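Local coordinates for protein tumor necrosis factor ligand superfamily member 13 (PDB 1U5Z) that is a secreted, homotrimeric TNF-family cytokine that binds the receptors TACI and BCMA and plays a role in regulating tumor cell growth, at residues Q70-E75 against I115-P120; E25-P30 against Q41-R46. One frame throughout, in Å; residues are numbered along the deposited sequence.

Both contacts lie in the TNF homology domain and meet at strand 114-119, which is itself half of contact 1 and also pairs with strands 24-34 and 44-47, which carry contact 2. Contact 1 joins that strand to 68-75 as a regular strand-to-strand interface; contact 2 sets the tight turn of the 38-47 hairpin against strand 24-34. Their centres are about 11 Å apart, yet they touch directly. Ile-115 N lies 2.9 Å from Val-45 O, a probable hydrogen bond that ties the hairpin to the strand, and Ile-44 CB rests 3.7 Å from Ile-115 O. Further along, Lys-118 CE packs against Glu-25 OE2 at 3.3 Å. Neither contact is touched by another subunit of the trimer.

Contact 1 of 2, residues Q70-E75 against I115-P120; sequences QVVSRE and ITVKIP
The flat amide of Gln-70 runs alongside Val-117, the two side chains pointing the same way, with OE1 4.1 Å from Val-117 CG1; NE2 bonds to Ser-57 O, which holds the amide in place. At the same end, on the other face of the sheet, the ring of Pro-120 meets Val-71 obliquely, ring CG to CG2 at 4.0 Å. From this end the strands run antiparallel, their axes at 156°. Val-71 and Lys-118 form one hydrogen-bonded pair, with Val-71 N to Lys-118 O at 2.8 Å and Lys-118 N returning to Val-71 O. Ser-73 and Thr-116 form the next: Thr-116 N donates to Ser-73 O at 3.1 Å (165°), and Ser-73 N donates back to Thr-116 O. Thr-116 O also receives the CA-H of Val-72, at 3.3 Å from that CA.

Side chains alternate between the faces. Val-72, Val-117 and Ile-115 share one of them: Val-72 CG2, beside its own backbone N, touches Val-117 CG2 at 4.2 Å, while CG1, anti to that N (chi1 -176°), reaches towards Ile-115 CG2. Ile-115 CD1 comes up to Arg-74 CB at 3.9 Å, whereas the guanidinium runs off to a salt bridge with Glu-81. On the other face, Ser-73 OG is buried without a polar partner, 3.8 Å from Thr-116 OG1.

This is antiparallel pairing of neighbouring strands in the TNF-family jelly roll, with strand 80-88 on the other edge of 68-75. Val-72 packs inward on Leu-55 and Ser-57 of strand 51-61, and Thr-116 and Lys-118 lean on Glu-25 of strand 24-34.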
loop_
_atom_site.group_PDB
_atom_site.type_symbol
_atom_site.label_atom_id
_atom_site.label_comp_id
_atom_site.label_asym_id
_atom_site.label_seq_id
_atom_site.Cartn_x
_atom_site.Cartn_y
_atom_site.Cartn_z
ATOM N N GLN A 70 -12.996 0.485 -4.837
ATOM C CA GLN A 70 -13.369 1.187 -3.610
ATOM C C GLN A 70 -13.104 2.687 -3.743
ATOM O O GLN A 70 -12.176 3.095 -4.438
ATOM C CB GLN A 70 -12.589 0.618 -2.414
ATOM C CG GLN A 70 -11.239 -0.044 -2.779
ATOM C CD GLN A 70 -10.348 -0.245 -1.585
ATOM O OE1 GLN A 70 -10.699 0.158 -0.479
ATOM N NE2 GLN A 70 -9.196 -0.856 -1.789
ATOM N N VAL A 71 -13.908 3.492 -3.047
ATOM C CA VAL A 71 -13.807 4.955 -3.082
ATOM C C VAL A 71 -13.764 5.492 -1.649
ATOM O O VAL A 71 -14.760 5.464 -0.940
ATOM C CB VAL A 71 -15.000 5.587 -3.835
ATOM C CG1 VAL A 71 -14.924 7.116 -3.804
ATOM C CG2 VAL A 71 -15.059 5.081 -5.275
ATOM N N VAL A 72 -12.600 5.976 -1.231
ATOM C CA VAL A 72 -12.414 6.510 0.113
ATOM C C VAL A 72 -12.518 8.027 0.087
ATOM O O VAL A 72 -11.721 8.691 -0.568
ATOM C CB VAL A 72 -11.065 6.107 0.685
ATOM C CG1 VAL A 72 -10.933 6.590 2.118
ATOM C CG2 VAL A 72 -10.896 4.588 0.615
ATOM N N SER A 73 -13.495 8.563 0.815
ATOM C CA SER A 73 -13.782 9.991 0.813
ATOM C C SER A 73 -13.943 10.556 2.212
ATOM O O SER A 73 -14.044 9.823 3.181
ATOM C CB SER A 73 -15.047 10.259 -0.021
ATOM O OG SER A 73 -15.611 9.042 -0.490
ATOM N N ARG A 74 -13.916 11.880 2.306
ATOM C CA ARG A 74 -14.241 12.582 3.537
ATOM C C ARG A 74 -15.316 13.628 3.249
ATOM O O ARG A 74 -15.367 14.196 2.158
ATOM C CB ARG A 74 -12.991 13.253 4.132
ATOM C CG ARG A 74 -12.876 14.771 3.875
ATOM C CD ARG A 74 -11.775 15.448 4.656
ATOM N NE ARG A 74 -10.595 15.703 3.837
ATOM C CZ ARG A 74 -10.283 16.868 3.279
ATOM N NH1 ARG A 74 -11.058 17.938 3.433
ATOM N NH2 ARG A 74 -9.176 16.963 2.553
ATOM N N GLU A 75 -16.161 13.889 4.239
ATOM C CA GLU A 75 -17.116 14.974 4.165
ATOM C C GLU A 75 -16.987 15.835 5.419
ATOM O O GLU A 75 -17.169 15.346 6.528
ATOM C CB GLU A 75 -18.537 14.428 4.012
ATOM C CG GLU A 75 -19.563 15.496 3.669
ATOM C CD GLU A 75 -20.880 14.933 3.164
ATOM O OE1 GLU A 75 -21.840 15.727 2.980
ATOM O OE2 GLU A 75 -20.962 13.707 2.943
ATOM N N ILE A 115 -15.478 9.763 7.381
ATOM C CA ILE A 115 -14.720 8.987 6.411
ATOM C C ILE A 115 -15.576 7.814 5.950
ATOM O O ILE A 115 -16.149 7.101 6.774
ATOM C CB ILE A 115 -13.419 8.460 7.037
ATOM C CG1 ILE A 115 -12.616 9.610 7.666
ATOM C CG2 ILE A 115 -12.578 7.722 5.967
ATOM C CD1 ILE A 115 -11.885 10.518 6.659
ATOM N N THR A 116 -15.665 7.618 4.638
ATOM C CA THR A 116 -16.422 6.497 4.079
ATOM C C THR A 116 -15.601 5.672 3.112
ATOM O O THR A 116 -14.658 6.164 2.493
ATOM C CB THR A 116 -17.717 6.966 3.372
ATOM O OG1 THR A 116 -17.493 8.203 2.676
ATOM C CG2 THR A 116 -18.803 7.286 4.393
ATOM N N VAL A 117 -15.978 4.404 3.008
ATOM C CA VAL A 117 -15.433 3.496 2.013
ATOM C C VAL A 117 -16.638 2.940 1.261
ATOM O O VAL A 117 -17.334 2.063 1.761
ATOM C CB VAL A 117 -14.610 2.366 2.679
ATOM C CG1 VAL A 117 -14.020 1.432 1.630
ATOM C CG2 VAL A 117 -13.505 2.948 3.524
ATOM N N LYS A 118 -16.905 3.494 0.085
ATOM C CA LYS A 118 -18.049 3.097 -0.725
ATOM C C LYS A 118 -17.630 2.408 -2.013
ATOM O O LYS A 118 -16.567 2.674 -2.555
ATOM C CB LYS A 118 -18.890 4.322 -1.080
ATOM C CG LYS A 118 -19.559 4.967 0.111
ATOM C CD LYS A 118 -20.193 6.295 -0.255
ATOM C CE LYS A 118 -20.790 6.948 0.971
ATOM N NZ LYS A 118 -21.332 8.295 0.681
ATOM N N ILE A 119 -18.499 1.533 -2.509
ATOM C CA ILE A 119 -18.313 0.878 -3.794
ATOM C C ILE A 119 -19.493 1.268 -4.673
ATOM O O ILE A 119 -20.631 0.978 -4.308
ATOM C CB ILE A 119 -18.235 -0.635 -3.593
ATOM C CG1 ILE A 119 -16.957 -0.966 -2.821
ATOM C CG2 ILE A 119 -18.249 -1.371 -4.944
ATOM C CD1 ILE A 119 -17.012 -2.254 -2.123
ATOM N N PRO A 120 -19.238 1.909 -5.823
ATOM C CA PRO A 120 -20.318 2.522 -6.622
ATOM C C PRO A 120 -21.307 1.570 -7.308
ATOM O O PRO A 120 -22.153 2.067 -8.052
ATOM C CB PRO A 120 -19.561 3.328 -7.691
ATOM C CG PRO A 120 -18.130 3.364 -7.235
ATOM C CD PRO A 120 -17.919 2.112 -6.454
#

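Contact 2 of 2, residues E25-P30 against Q41-R46; sequences EVMWQP and QGDIVR
A single backbone hydrogen bond joins Trp-28 to the turn at Gly-42: Trp-28 N to Gly-42 O is 2.9 Å and nearly straight (171°), although the donor stands above the carbonyl plane. Two CA-H groups add weaker contacts, that of Asp-43 to Val-26 O and that of Met-27 to Gly-42 O, so the backbones nestle closely here.

Asp-43 carries most of the side-chain contact. Its CB packs 3.2 Å from Val-26 O. Its CG sits between its own backbone N and carbonyl carbon, a torsion that lays the carboxylate beside that of Glu-25. The two carboxylates are stacked almost parallel, their planes 14° apart, with Glu-25 OE1 3.9 Å from Asp-43 OD2. Such closeness of like charges probably raises the affinity of the pair for a proton, though the nearby ammonium of Lys-118 probably offsets part of the repulsion. Met-27 folds back at chi2 and chi3, placing SD 3.4 Å from Asp-43 N and CE against Gly-42 CA. The indole of Trp-28 has Val-26 CG1 over the centre of one face, 3.6 Å above it, while Asp-43 O lies at its edge near CD1. A water bridges the same neighbourhood, accepting from Trp-28 NE1 at 3.1 Å and donating to Asp-43 O at 2.8 Å, one of several acceptors in its reach.

Gly-42 and Asp-43 are the corner residues of a type II' beta turn, with Gly-42 at positive phi (80°) in the first corner. Turns of this kind are characteristic of two-residue beta hairpins; this one links strands 38-41 and 44-47 in the TNF jelly-roll and rests its corner on strand 24-34.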
loop_
_atom_site.group_PDB
_atom_site.type_symbol
_atom_site.label_atom_id
_atom_site.label_comp_id
_atom_site.label_asym_id
_atom_site.label_seq_id
_atom_site.Cartn_x
_atom_site.Cartn_y
_atom_site.Cartn_z
ATOM N N GLU A 25 -21.722 -0.480 1.118
ATOM C CA GLU A 25 -20.818 -0.061 2.186
ATOM C C GLU A 25 -20.520 -1.198 3.147
ATOM O O GLU A 25 -21.116 -2.265 3.075
ATOM C CB GLU A 25 -21.426 1.127 2.939
ATOM C CG GLU A 25 -20.905 2.478 2.467
ATOM C CD GLU A 25 -21.868 3.624 2.741
ATOM O OE1 GLU A 25 -23.071 3.503 2.409
ATOM O OE2 GLU A 25 -21.413 4.654 3.280
ATOM N N VAL A 26 -19.583 -0.948 4.046
ATOM C CA VAL A 26 -19.181 -1.917 5.049
ATOM C C VAL A 26 -19.424 -1.335 6.433
ATOM O O VAL A 26 -19.081 -0.193 6.686
ATOM C CB VAL A 26 -17.678 -2.260 4.905
ATOM C CG1 VAL A 26 -17.230 -3.252 5.974
ATOM C CG2 VAL A 26 -17.389 -2.814 3.513
ATOM N N MET A 27 -20.031 -2.125 7.314
ATOM C CA MET A 27 -20.056 -1.826 8.742
ATOM C C MET A 27 -18.714 -2.296 9.331
ATOM O O MET A 27 -18.354 -3.456 9.193
ATOM C CB MET A 27 -21.222 -2.547 9.425
ATOM C CG MET A 27 -22.609 -2.313 8.794
ATOM S SD MET A 27 -23.204 -0.616 8.928
ATOM C CE MET A 27 -24.144 -0.670 10.471
ATOM N N TRP A 28 -17.971 -1.394 9.967
ATOM C CA TRP A 28 -16.621 -1.683 10.438
ATOM C C TRP A 28 -16.560 -1.942 11.945
ATOM O O TRP A 28 -17.413 -1.453 12.701
ATOM C CB TRP A 28 -15.715 -0.509 10.113
ATOM C CG TRP A 28 -15.499 -0.270 8.672
ATOM C CD1 TRP A 28 -15.968 0.774 7.942
ATOM C CD2 TRP A 28 -14.739 -1.082 7.775
ATOM N NE1 TRP A 28 -15.547 0.670 6.638
ATOM C CE2 TRP A 28 -14.783 -0.459 6.505
ATOM C CE3 TRP A 28 -14.007 -2.266 7.914
ATOM C CZ2 TRP A 28 -14.131 -0.989 5.376
ATOM C CZ3 TRP A 28 -13.358 -2.791 6.801
ATOM C CH2 TRP A 28 -13.426 -2.152 5.547
ATOM N N GLN A 29 -15.541 -2.692 12.374
ATOM C CA GLN A 29 -15.345 -3.023 13.796
ATOM C C GLN A 29 -13.844 -3.016 14.175
ATOM O O GLN A 29 -13.022 -3.566 13.451
ATOM C CB GLN A 29 -16.000 -4.373 14.145
ATOM C CG GLN A 29 -15.163 -5.619 13.821
ATOM C CD GLN A 29 -15.889 -6.930 14.120
ATOM O OE1 GLN A 29 -16.710 -7.390 13.329
ATOM N NE2 GLN A 29 -15.561 -7.541 15.250
ATOM N N PRO A 30 -13.476 -2.425 15.315
ATOM C CA PRO A 30 -12.050 -2.303 15.653
ATOM C C PRO A 30 -11.458 -3.638 16.118
ATOM O O PRO A 30 -12.115 -4.335 16.896
ATOM C CB PRO A 30 -12.030 -1.271 16.794
ATOM C CG PRO A 30 -13.478 -0.956 17.121
ATOM C CD PRO A 30 -14.346 -1.889 16.377
ATOM N N GLN A 41 -18.421 4.287 13.560
ATOM C CA GLN A 41 -19.835 4.208 13.914
ATOM C C GLN A 41 -20.608 3.562 12.762
ATOM O O GLN A 41 -21.246 4.250 11.969
ATOM C CB GLN A 41 -20.386 5.606 14.221
ATOM C CG GLN A 41 -19.756 6.276 15.441
ATOM C CD GLN A 41 -20.355 7.648 15.752
ATOM O OE1 GLN A 41 -21.277 8.107 15.072
ATOM N NE2 GLN A 41 -19.837 8.296 16.790
ATOM N N GLY A 42 -20.533 2.236 12.667
ATOM C CA GLY A 42 -21.222 1.502 11.616
ATOM C C GLY A 42 -20.464 1.554 10.304
ATOM O O GLY A 42 -19.304 1.155 10.258
ATOM N N ASP A 43 -21.098 2.058 9.244
ATOM C CA ASP A 43 -20.443 2.116 7.924
ATOM C C ASP A 43 -19.486 3.306 7.699
ATOM O O ASP A 43 -18.855 3.400 6.640
ATOM C CB ASP A 43 -21.456 1.987 6.760
ATOM C CG ASP A 43 -22.621 2.961 6.856
ATOM O OD1 ASP A 43 -22.519 3.970 7.581
ATOM O OD2 ASP A 43 -23.695 2.787 6.228
ATOM N N ILE A 44 -19.362 4.182 8.695
ATOM C CA ILE A 44 -18.469 5.339 8.625
ATOM C C ILE A 44 -17.456 5.317 9.765
ATOM O O ILE A 44 -17.545 4.490 10.674
ATOM C CB ILE A 44 -19.283 6.642 8.679
ATOM C CG1 ILE A 44 -19.717 6.945 10.121
ATOM C CG2 ILE A 44 -20.499 6.532 7.741
ATOM C CD1 ILE A 44 -20.431 8.260 10.304
ATOM N N VAL A 45 -16.494 6.234 9.698
ATOM C CA VAL A 45 -15.570 6.492 10.790
ATOM C C VAL A 45 -15.541 7.999 11.009
ATOM O O VAL A 45 -15.141 8.735 10.121
ATOM C CB VAL A 45 -14.142 5.983 10.477
ATOM C CG1 VAL A 45 -13.227 6.127 11.693
ATOM C CG2 VAL A 45 -14.168 4.526 10.026
ATOM N N ARG A 46 -15.996 8.458 12.175
ATOM C CA ARG A 46 -15.888 9.864 12.544
ATOM C C ARG A 46 -14.466 10.231 12.959
ATOM O O ARG A 46 -13.755 9.432 13.553
ATOM C CB ARG A 46 -16.860 10.202 13.668
ATOM C CG ARG A 46 -18.324 10.149 13.227
ATOM C CD ARG A 46 -19.225 11.114 13.939
ATOM N NE ARG A 46 -20.483 11.350 13.215
ATOM C CZ ARG A 46 -20.940 12.547 12.822
ATOM N NH1 ARG A 46 -20.263 13.669 13.070
ATOM N NH2 ARG A 46 -22.099 12.623 12.176
HETATM O O HOH W 1 -17.584 1.873 4.703
#